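Local coordinates for protein sulfatase (Bacteroides fragilis CAG:558, PDB 6USS) that binds a calcium ion and probably hydrolyses sulfate esters of aromatic alcohols, at residues A[133-136]-A[142-145]; A[255-260]-A[296-301]; A[304-309]-A[315-320]. The protein carries 1 engineered substitution. All coordinates share one frame; numbering follows the deposited sequence.

How the contacts relate
Contacts 2 and 3 are buried, contact 1 only partly, and their chemistry differs with their place. Contact 1 belongs to a separate two-stranded parallel sheet, where main-chain bonds and a water do most of the joining. Contacts 2 and 3 share two elements of the fold: both set helix 283-308 against the large mixed sheet, with centres about 10 Å apart, and they touch where Leu299 CD1 lies 4.2 Å from Phe319 CD2. Contact 2, nearer the calcium site, is polar, a histidine meeting a serine; contact 3, at the end of the helix, is mostly apolar. Contact 1 stays apart, its nearest atoms about 11 Å from contact 2 and 17 Å from contact 3.

Contact 1: A[133-136]-A[142-145]; sequences GVCQ and HTFQ
Gly133 and Phe144 join two short parallel strands through a bond from Phe144 N to Gly133 O (3.1 Å), followed by a weaker one from Cys135 N to Phe144 O (3.4 Å). The strand directions differ by 34°, a marked twist.

Thr143 can be followed atom by atom. Its CB rests 3.6 Å from Gly133 O. With chi1 at 65°, OG1 lies between the backbone N and the carbonyl carbon, 3.6 Å from Cys135 SG on the same face of the sheet; its hydrogen bond goes to Ile140 O in the connecting loop. CG2 lies farther off, 4.1 Å from Gly133 O.

On the other face, Val134 CG1 approaches Phe144 CB at 4.3 Å, while the phenyl ring leads off to Arg103 and His104. Val134 also packs on Cys93, Ile96 and Thr97, so this small separate pair lies against helix 88-97. At the C-terminal end of the pair, one water donates to Gln136 O and accepts from Gln145 NE2. The chemistry implies a junction held chiefly by the main chain, to which that water adds a solvent-mediated link beside the direct bonds.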
loop_
_atom_site.group_PDB
_atom_site.type_symbol
_atom_site.label_atom_id
_atom_site.label_comp_id
_atom_site.label_asym_id
_atom_site.label_seq_id
_atom_site.Cartn_x
_atom_site.Cartn_y
_atom_site.Cartn_z
ATOM N N GLY A 133 4.854 -17.231 -7.948
ATOM C CA GLY A 133 5.007 -16.846 -6.554
ATOM C C GLY A 133 3.715 -16.868 -5.769
ATOM O O GLY A 133 2.882 -17.757 -5.959
ATOM N N VAL A 134 3.518 -15.903 -4.882
ATOM C CA VAL A 134 2.275 -15.828 -4.130
ATOM C C VAL A 134 1.651 -14.454 -4.350
ATOM O O VAL A 134 2.326 -13.486 -4.707
ATOM C CB VAL A 134 2.488 -16.089 -2.628
ATOM C CG1 VAL A 134 3.237 -17.410 -2.423
ATOM C CG2 VAL A 134 3.226 -14.901 -1.981
ATOM N N CYS A 135 0.344 -14.382 -4.126
ATOM C CA CYS A 135 -0.387 -13.125 -4.107
ATOM C C CYS A 135 -1.634 -13.343 -3.255
ATOM O O CYS A 135 -1.898 -14.454 -2.778
ATOM C CB CYS A 135 -0.721 -12.665 -5.526
ATOM S SG CYS A 135 -1.800 -13.829 -6.417
ATOM N N GLN A 136 -2.417 -12.276 -3.073
ATOM C CA GLN A 136 -3.614 -12.354 -2.248
ATOM C C GLN A 136 -4.890 -12.381 -3.064
ATOM O O GLN A 136 -5.976 -12.368 -2.482
ATOM C CB GLN A 136 -3.674 -11.187 -1.257
ATOM C CG GLN A 136 -2.543 -11.113 -0.265
ATOM C CD GLN A 136 -2.845 -10.131 0.868
ATOM O OE1 GLN A 136 -3.423 -10.514 1.900
ATOM N NE2 GLN A 136 -2.469 -8.857 0.678
ATOM N N HIS A 142 0.129 -18.768 -12.303
ATOM C CA HIS A 142 0.867 -19.831 -11.619
ATOM C C HIS A 142 1.263 -19.353 -10.233
ATOM O O HIS A 142 2.455 -19.264 -9.912
ATOM C CB HIS A 142 2.104 -20.262 -12.417
ATOM C CG HIS A 142 1.878 -21.433 -13.330
ATOM N ND1 HIS A 142 0.981 -21.406 -14.377
ATOM C CD2 HIS A 142 2.463 -22.658 -13.369
ATOM C CE1 HIS A 142 1.012 -22.567 -15.011
ATOM N NE2 HIS A 142 1.899 -23.346 -14.417
ATOM N N THR A 143 0.259 -19.027 -9.415
ATOM C CA THR A 143 0.471 -18.494 -8.081
ATOM C C THR A 143 -0.258 -19.339 -7.051
ATOM O O THR A 143 -1.236 -20.025 -7.367
ATOM C CB THR A 143 -0.019 -17.041 -7.968
ATOM O OG1 THR A 143 -1.445 -17.001 -8.136
ATOM C CG2 THR A 143 0.664 -16.164 -9.013
ATOM N N PHE A 144 0.232 -19.275 -5.813
ATOM C CA PHE A 144 -0.504 -19.746 -4.649
ATOM C C PHE A 144 -1.195 -18.545 -4.011
ATOM O O PHE A 144 -0.523 -17.589 -3.590
ATOM C CB PHE A 144 0.421 -20.441 -3.650
ATOM C CG PHE A 144 -0.303 -21.034 -2.478
ATOM C CD1 PHE A 144 -0.911 -22.272 -2.582
ATOM C CD2 PHE A 144 -0.389 -20.347 -1.276
ATOM C CE1 PHE A 144 -1.599 -22.817 -1.509
ATOM C CE2 PHE A 144 -1.066 -20.895 -0.191
ATOM C CZ PHE A 144 -1.670 -22.134 -0.308
ATOM N N GLN A 145 -2.530 -18.572 -3.982
ATOM C CA GLN A 145 -3.300 -17.503 -3.354
ATOM C C GLN A 145 -3.264 -17.688 -1.845
ATOM O O GLN A 145 -3.452 -18.802 -1.346
ATOM C CB GLN A 145 -4.750 -17.492 -3.836
ATOM C CG GLN A 145 -5.623 -16.465 -3.087
ATOM C CD GLN A 145 -7.086 -16.440 -3.540
ATOM O OE1 GLN A 145 -7.515 -17.268 -4.348
ATOM N NE2 GLN A 145 -7.855 -15.480 -3.018
HETATM O O HOH W 1 -6.688 -13.966 -0.429
#

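Contact 2: A[255-260]-A[296-301]; sequences LYMAHY and DKSLGD
The backbone of strand 253-258, as it runs out into a loop at His259, stands well clear of helix 283-308, with the CA atoms of His259 and Ser298 9.2 Å apart, so that side chains alone span the interval. The imidazole does most of this. NE2 of His259 lies 2.8 Å from Ser298 OG in a hydrogen bond that either group could donate, and the bond is bent, 134° at the hydrogen. The hydroxyl comes to the ring at its edge, in the plane, close to CE1 as well as NE2: Ser298 OG is 3.2 Å from His259 CE1. Ser298 holds its OG anti to its own backbone N (chi1 173°), which carries the oxygen out from the helix toward the ring. There it finds a second polar partner, Thr236 OG1, so this buried hydroxyl of helix 283-308 bonds both to the loop residue after the strand and to helix 231-247.

Met257 approaches the same oxygen from the strand: its chain bends at chi2, and CE ends 3.8 Å from Ser298 OG, while Leu235 and Ala239 also touch this side chain. Here the alkaline-phosphatase-type alpha/beta fold of the sulfatases is plain, with helices 231-247 and 283-308 packed against the large mixed sheet. Phe39, on the neighbouring parallel strand 35-41, meets the His259 ring with planes at about 60° and also touches Ser298. The side chain of His259 is about 6 Å from that of the calcium ligand Asp42 and about 10 Å from the calcium ion.

One turn of the helix carries a salt bridge: Lys297 NZ reaches Asp301 OD2 at 2.9 Å, on the syn lone pair of that oxygen. NZ also forms a salt bridge with Glu233 OE1 of helix 231-247.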
loop_
_atom_site.group_PDB
_atom_site.type_symbol
_atom_site.label_atom_id
_atom_site.label_comp_id
_atom_site.label_asym_id
_atom_site.label_seq_id
_atom_site.Cartn_x
_atom_site.Cartn_y
_atom_site.Cartn_z
ATOM N N LEU A 255 8.255 -3.837 11.202
ATOM C CA LEU A 255 9.264 -3.579 10.194
ATOM C C LEU A 255 9.830 -4.911 9.727
ATOM O O LEU A 255 10.411 -5.651 10.526
ATOM C CB LEU A 255 10.366 -2.693 10.759
ATOM C CG LEU A 255 11.627 -2.618 9.892
ATOM C CD1 LEU A 255 11.276 -2.120 8.529
ATOM C CD2 LEU A 255 12.681 -1.710 10.533
ATOM N N TYR A 256 9.654 -5.222 8.444
ATOM C CA TYR A 256 10.303 -6.389 7.840
ATOM C C TYR A 256 11.601 -5.902 7.212
ATOM O O TYR A 256 11.637 -5.475 6.057
ATOM C CB TYR A 256 9.403 -7.058 6.804
ATOM C CG TYR A 256 9.998 -8.287 6.107
ATOM C CD1 TYR A 256 10.732 -9.246 6.807
ATOM C CD2 TYR A 256 9.786 -8.500 4.744
ATOM C CE1 TYR A 256 11.256 -10.390 6.157
ATOM C CE2 TYR A 256 10.293 -9.623 4.096
ATOM C CZ TYR A 256 11.028 -10.568 4.805
ATOM O OH TYR A 256 11.520 -11.671 4.127
ATOM N N MET A 257 12.683 -5.961 7.987
ATOM C CA MET A 257 13.999 -5.526 7.515
ATOM C C MET A 257 14.662 -6.706 6.821
ATOM O O MET A 257 15.284 -7.550 7.461
ATOM C CB MET A 257 14.838 -5.014 8.679
ATOM C CG MET A 257 16.146 -4.383 8.264
ATOM S SD MET A 257 15.855 -2.749 7.565
ATOM C CE MET A 257 17.475 -2.353 6.888
ATOM N N ALA A 258 14.529 -6.767 5.494
ATOM C CA ALA A 258 14.976 -7.918 4.707
ATOM C C ALA A 258 16.142 -7.495 3.814
ATOM O O ALA A 258 15.935 -7.003 2.707
ATOM C CB ALA A 258 13.822 -8.492 3.884
ATOM N N HIS A 259 17.365 -7.723 4.294
ATOM C CA HIS A 259 18.566 -7.269 3.600
ATOM C C HIS A 259 18.753 -7.974 2.262
ATOM O O HIS A 259 18.353 -9.130 2.076
ATOM C CB HIS A 259 19.810 -7.497 4.465
ATOM C CG HIS A 259 20.072 -6.379 5.407
ATOM N ND1 HIS A 259 20.652 -5.197 5.004
ATOM C CD2 HIS A 259 19.791 -6.232 6.723
ATOM C CE1 HIS A 259 20.726 -4.372 6.033
ATOM N NE2 HIS A 259 20.215 -4.978 7.090
ATOM N N TYR A 260 19.364 -7.255 1.317
ATOM C CA TYR A 260 19.868 -7.931 0.129
ATOM C C TYR A 260 21.179 -8.652 0.424
ATOM O O TYR A 260 21.464 -9.686 -0.193
ATOM C CB TYR A 260 20.039 -6.940 -1.024
ATOM C CG TYR A 260 18.733 -6.579 -1.670
ATOM C CD1 TYR A 260 18.142 -7.429 -2.585
ATOM C CD2 TYR A 260 18.083 -5.397 -1.355
ATOM C CE1 TYR A 260 16.939 -7.119 -3.167
ATOM C CE2 TYR A 260 16.867 -5.070 -1.927
ATOM C CZ TYR A 260 16.295 -5.939 -2.844
ATOM O OH TYR A 260 15.089 -5.638 -3.457
ATOM N N ASP A 296 25.654 -6.683 10.097
ATOM C CA ASP A 296 25.615 -6.548 11.546
ATOM C C ASP A 296 25.605 -5.081 11.984
ATOM O O ASP A 296 25.022 -4.749 13.027
ATOM C CB ASP A 296 26.799 -7.292 12.164
ATOM C CG ASP A 296 26.729 -7.337 13.689
ATOM O OD1 ASP A 296 26.057 -8.252 14.237
ATOM O OD2 ASP A 296 27.353 -6.469 14.339
ATOM N N LYS A 297 26.253 -4.194 11.216
ATOM C CA LYS A 297 26.194 -2.771 11.533
ATOM C C LYS A 297 24.774 -2.257 11.404
ATOM O O LYS A 297 24.325 -1.430 12.208
ATOM C CB LYS A 297 27.122 -1.978 10.616
ATOM C CG LYS A 297 27.034 -0.467 10.796
ATOM C CD LYS A 297 27.813 0.262 9.697
ATOM C CE LYS A 297 27.799 1.784 9.877
ATOM N NZ LYS A 297 26.445 2.384 9.855
ATOM N N SER A 298 24.052 -2.746 10.391
ATOM C CA SER A 298 22.647 -2.390 10.241
ATOM C C SER A 298 21.835 -2.826 11.467
ATOM O O SER A 298 21.021 -2.051 11.994
ATOM C CB SER A 298 22.105 -3.008 8.950
ATOM O OG SER A 298 20.701 -2.839 8.824
ATOM N N LEU A 299 22.056 -4.064 11.942
ATOM C CA LEU A 299 21.346 -4.546 13.123
ATOM C C LEU A 299 21.629 -3.652 14.319
ATOM O O LEU A 299 20.713 -3.258 15.050
ATOM C CB LEU A 299 21.738 -5.987 13.435
ATOM C CG LEU A 299 21.112 -6.608 14.696
ATOM C CD1 LEU A 299 19.641 -6.975 14.491
ATOM C CD2 LEU A 299 21.895 -7.808 15.143
ATOM N N GLY A 300 22.905 -3.327 14.534
ATOM C CA GLY A 300 23.248 -2.408 15.602
ATOM C C GLY A 300 22.568 -1.060 15.458
ATOM O O GLY A 300 22.101 -0.487 16.443
ATOM N N ASP A 301 22.493 -0.543 14.228
ATOM C CA ASP A 301 21.946 0.797 14.017
ATOM C C ASP A 301 20.461 0.857 14.365
ATOM O O ASP A 301 19.999 1.839 14.959
ATOM C CB ASP A 301 22.165 1.252 12.571
ATOM C CG ASP A 301 23.630 1.523 12.245
ATOM O OD1 ASP A 301 24.439 1.750 13.170
ATOM O OD2 ASP A 301 23.972 1.530 11.044
#

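Contact 3: A[304-309]-A[315-320]; sequences DWLDKN and TIVIFM
Thr315 OG1 is gripped by two polar groups, Glu311 O and Asn35 ND2, and across the contact a methyl of Leu306, CD2, lies 3.6 Å from this oxygen. The carbonyl can only accept and the amide nitrogen can only donate, so the hydroxyl uses both of its capacities at this buried spot. The setting is a helix-to-strand connection of the alpha/beta fold of the sulfatases: helix 283-308 ends, a short loop turns back, and strand 315-321 enters the large mixed sheet between strand 35-41, to which it is parallel, and strand 357-363, to which it is antiparallel.

Across the contact no hydrogen bond forms, and Leu306 carries the packing. Its CG stands anti to the carbonyl carbon (chi1 -71°) and the chain continues extended through chi2, which drives the isopropyl end toward the strand. Leu306 and Thr315 meet tip to tip, CD1 lying 3.8 Å from Thr315 CG2 and CD2 3.9 Å from the same methyl. Val317, two residues further on and on the same side of the strand, is met differently: the two side chains run alongside one another, pointing opposite ways, with CD1 of Leu306 3.9 Å from CG2 of Val317. Ile37 and Arg363, on the two neighbouring strands, also touch the leucine.

The end of the helix has its own polar closure. Trp305 gives its indole NE1 to Asn244 OD1, and CD2 of Leu306 lies at the edge of that indole, in its plane. Asn309, the first residue to leave helical geometry, places ND2 above one face of the indole, toward its rim, and this ND2 donates to Trp305 O over 2.6 Å, nearly straight at the hydrogen (170°), with the donor 26° out of the carbonyl plane of Trp305.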
loop_
_atom_site.group_PDB
_atom_site.type_symbol
_atom_site.label_atom_id
_atom_site.label_comp_id
_atom_site.label_asym_id
_atom_site.label_seq_id
_atom_site.Cartn_x
_atom_site.Cartn_y
_atom_site.Cartn_z
ATOM N N ASP A 304 20.253 0.623 18.208
ATOM C CA ASP A 304 20.520 1.914 18.834
ATOM C C ASP A 304 19.363 2.864 18.612
ATOM O O ASP A 304 19.017 3.640 19.510
ATOM C CB ASP A 304 21.812 2.543 18.301
ATOM C CG ASP A 304 23.019 1.634 18.453
ATOM O OD1 ASP A 304 22.968 0.680 19.272
ATOM O OD2 ASP A 304 24.029 1.873 17.752
ATOM N N TRP A 305 18.750 2.819 17.423
ATOM C CA TRP A 305 17.574 3.648 17.186
ATOM C C TRP A 305 16.480 3.326 18.198
ATOM O O TRP A 305 15.876 4.236 18.782
ATOM C CB TRP A 305 17.058 3.489 15.753
ATOM C CG TRP A 305 15.915 4.423 15.507
ATOM C CD1 TRP A 305 15.979 5.697 15.001
ATOM C CD2 TRP A 305 14.534 4.185 15.808
ATOM N NE1 TRP A 305 14.722 6.252 14.956
ATOM C CE2 TRP A 305 13.819 5.340 15.441
ATOM C CE3 TRP A 305 13.832 3.103 16.350
ATOM C CZ2 TRP A 305 12.442 5.443 15.601
ATOM C CZ3 TRP A 305 12.457 3.208 16.498
ATOM C CH2 TRP A 305 11.780 4.371 16.127
ATOM N N LEU A 306 16.230 2.031 18.434
ATOM C CA LEU A 306 15.267 1.622 19.459
ATOM C C LEU A 306 15.645 2.167 20.832
ATOM O O LEU A 306 14.787 2.695 21.553
ATOM C CB LEU A 306 15.156 0.096 19.518
ATOM C CG LEU A 306 14.480 -0.667 18.374
ATOM C CD1 LEU A 306 14.601 -2.181 18.595
ATOM C CD2 LEU A 306 13.025 -0.251 18.255
ATOM N N ASP A 307 16.922 2.007 21.224
ATOM C CA ASP A 307 17.394 2.485 22.527
ATOM C C ASP A 307 17.131 3.973 22.689
ATOM O O ASP A 307 16.647 4.413 23.737
ATOM C CB ASP A 307 18.899 2.226 22.712
ATOM C CG ASP A 307 19.228 0.766 22.975
ATOM O OD1 ASP A 307 18.410 0.065 23.612
ATOM O OD2 ASP A 307 20.315 0.307 22.546
ATOM N N LYS A 308 17.431 4.763 21.655
ATOM C CA LYS A 308 17.409 6.212 21.770
ATOM C C LYS A 308 16.026 6.820 21.594
ATOM O O LYS A 308 15.872 8.009 21.873
ATOM C CB LYS A 308 18.404 6.838 20.772
ATOM C CG LYS A 308 19.841 6.809 21.315
ATOM C CD LYS A 308 20.840 6.067 20.400
ATOM C CE LYS A 308 21.059 6.787 19.054
ATOM N NZ LYS A 308 22.135 6.152 18.238
ATOM N N ASN A 309 15.020 6.058 21.162
ATOM C CA ASN A 309 13.662 6.580 21.035
ATOM C C ASN A 309 12.692 5.936 22.021
ATOM O O ASN A 309 11.474 6.055 21.853
ATOM C CB ASN A 309 13.148 6.402 19.607
ATOM C CG ASN A 309 13.977 7.170 18.583
ATOM O OD1 ASN A 309 13.646 8.298 18.225
ATOM N ND2 ASN A 309 15.046 6.547 18.090
ATOM N N THR A 315 9.544 -3.597 22.013
ATOM C CA THR A 315 9.791 -4.032 20.644
ATOM C C THR A 315 10.392 -5.425 20.640
ATOM O O THR A 315 11.370 -5.685 21.344
ATOM C CB THR A 315 10.729 -3.077 19.904
ATOM O OG1 THR A 315 10.104 -1.791 19.758
ATOM C CG2 THR A 315 11.064 -3.639 18.535
ATOM N N ILE A 316 9.813 -6.305 19.841
ATOM C CA ILE A 316 10.348 -7.638 19.613
ATOM C C ILE A 316 11.267 -7.596 18.398
ATOM O O ILE A 316 10.894 -7.082 17.335
ATOM C CB ILE A 316 9.213 -8.651 19.407
ATOM C CG1 ILE A 316 8.350 -8.773 20.653
ATOM C CG2 ILE A 316 9.761 -10.007 19.051
ATOM C CD1 ILE A 316 7.152 -9.697 20.450
ATOM N N VAL A 317 12.468 -8.138 18.549
ATOM C CA VAL A 317 13.437 -8.229 17.470
ATOM C C VAL A 317 13.635 -9.704 17.157
ATOM O O VAL A 317 13.999 -10.495 18.038
ATOM C CB VAL A 317 14.765 -7.554 17.846
ATOM C CG1 VAL A 317 15.776 -7.698 16.714
ATOM C CG2 VAL A 317 14.543 -6.095 18.213
ATOM N N ILE A 318 13.375 -10.083 15.909
ATOM C CA ILE A 318 13.604 -11.444 15.448
ATOM C C ILE A 318 14.665 -11.398 14.366
ATOM O O ILE A 318 14.471 -10.766 13.320
ATOM C CB ILE A 318 12.328 -12.115 14.923
ATOM C CG1 ILE A 318 11.178 -12.009 15.926
ATOM C CG2 ILE A 318 12.620 -13.572 14.653
ATOM C CD1 ILE A 318 9.822 -12.405 15.353
ATOM N N PHE A 319 15.777 -12.074 14.616
ATOM C CA PHE A 319 16.858 -12.225 13.657
ATOM C C PHE A 319 16.715 -13.573 12.972
ATOM O O PHE A 319 16.511 -14.596 13.644
ATOM C CB PHE A 319 18.218 -12.131 14.348
ATOM C CG PHE A 319 19.371 -12.087 13.404
ATOM C CD1 PHE A 319 19.884 -13.257 12.856
ATOM C CD2 PHE A 319 19.965 -10.883 13.080
ATOM C CE1 PHE A 319 20.963 -13.218 11.992
ATOM C CE2 PHE A 319 21.044 -10.836 12.207
ATOM C CZ PHE A 319 21.543 -12.006 11.664
ATOM N N MET A 320 16.845 -13.576 11.643
ATOM C CA MET A 320 16.664 -14.806 10.891
ATOM C C MET A 320 17.425 -14.701 9.575
ATOM O O MET A 320 17.780 -13.611 9.123
ATOM C CB MET A 320 15.174 -15.074 10.663
ATOM C CG MET A 320 14.860 -16.367 9.936
ATOM S SD MET A 320 15.593 -17.783 10.757
ATOM C CE MET A 320 14.663 -19.118 9.995
#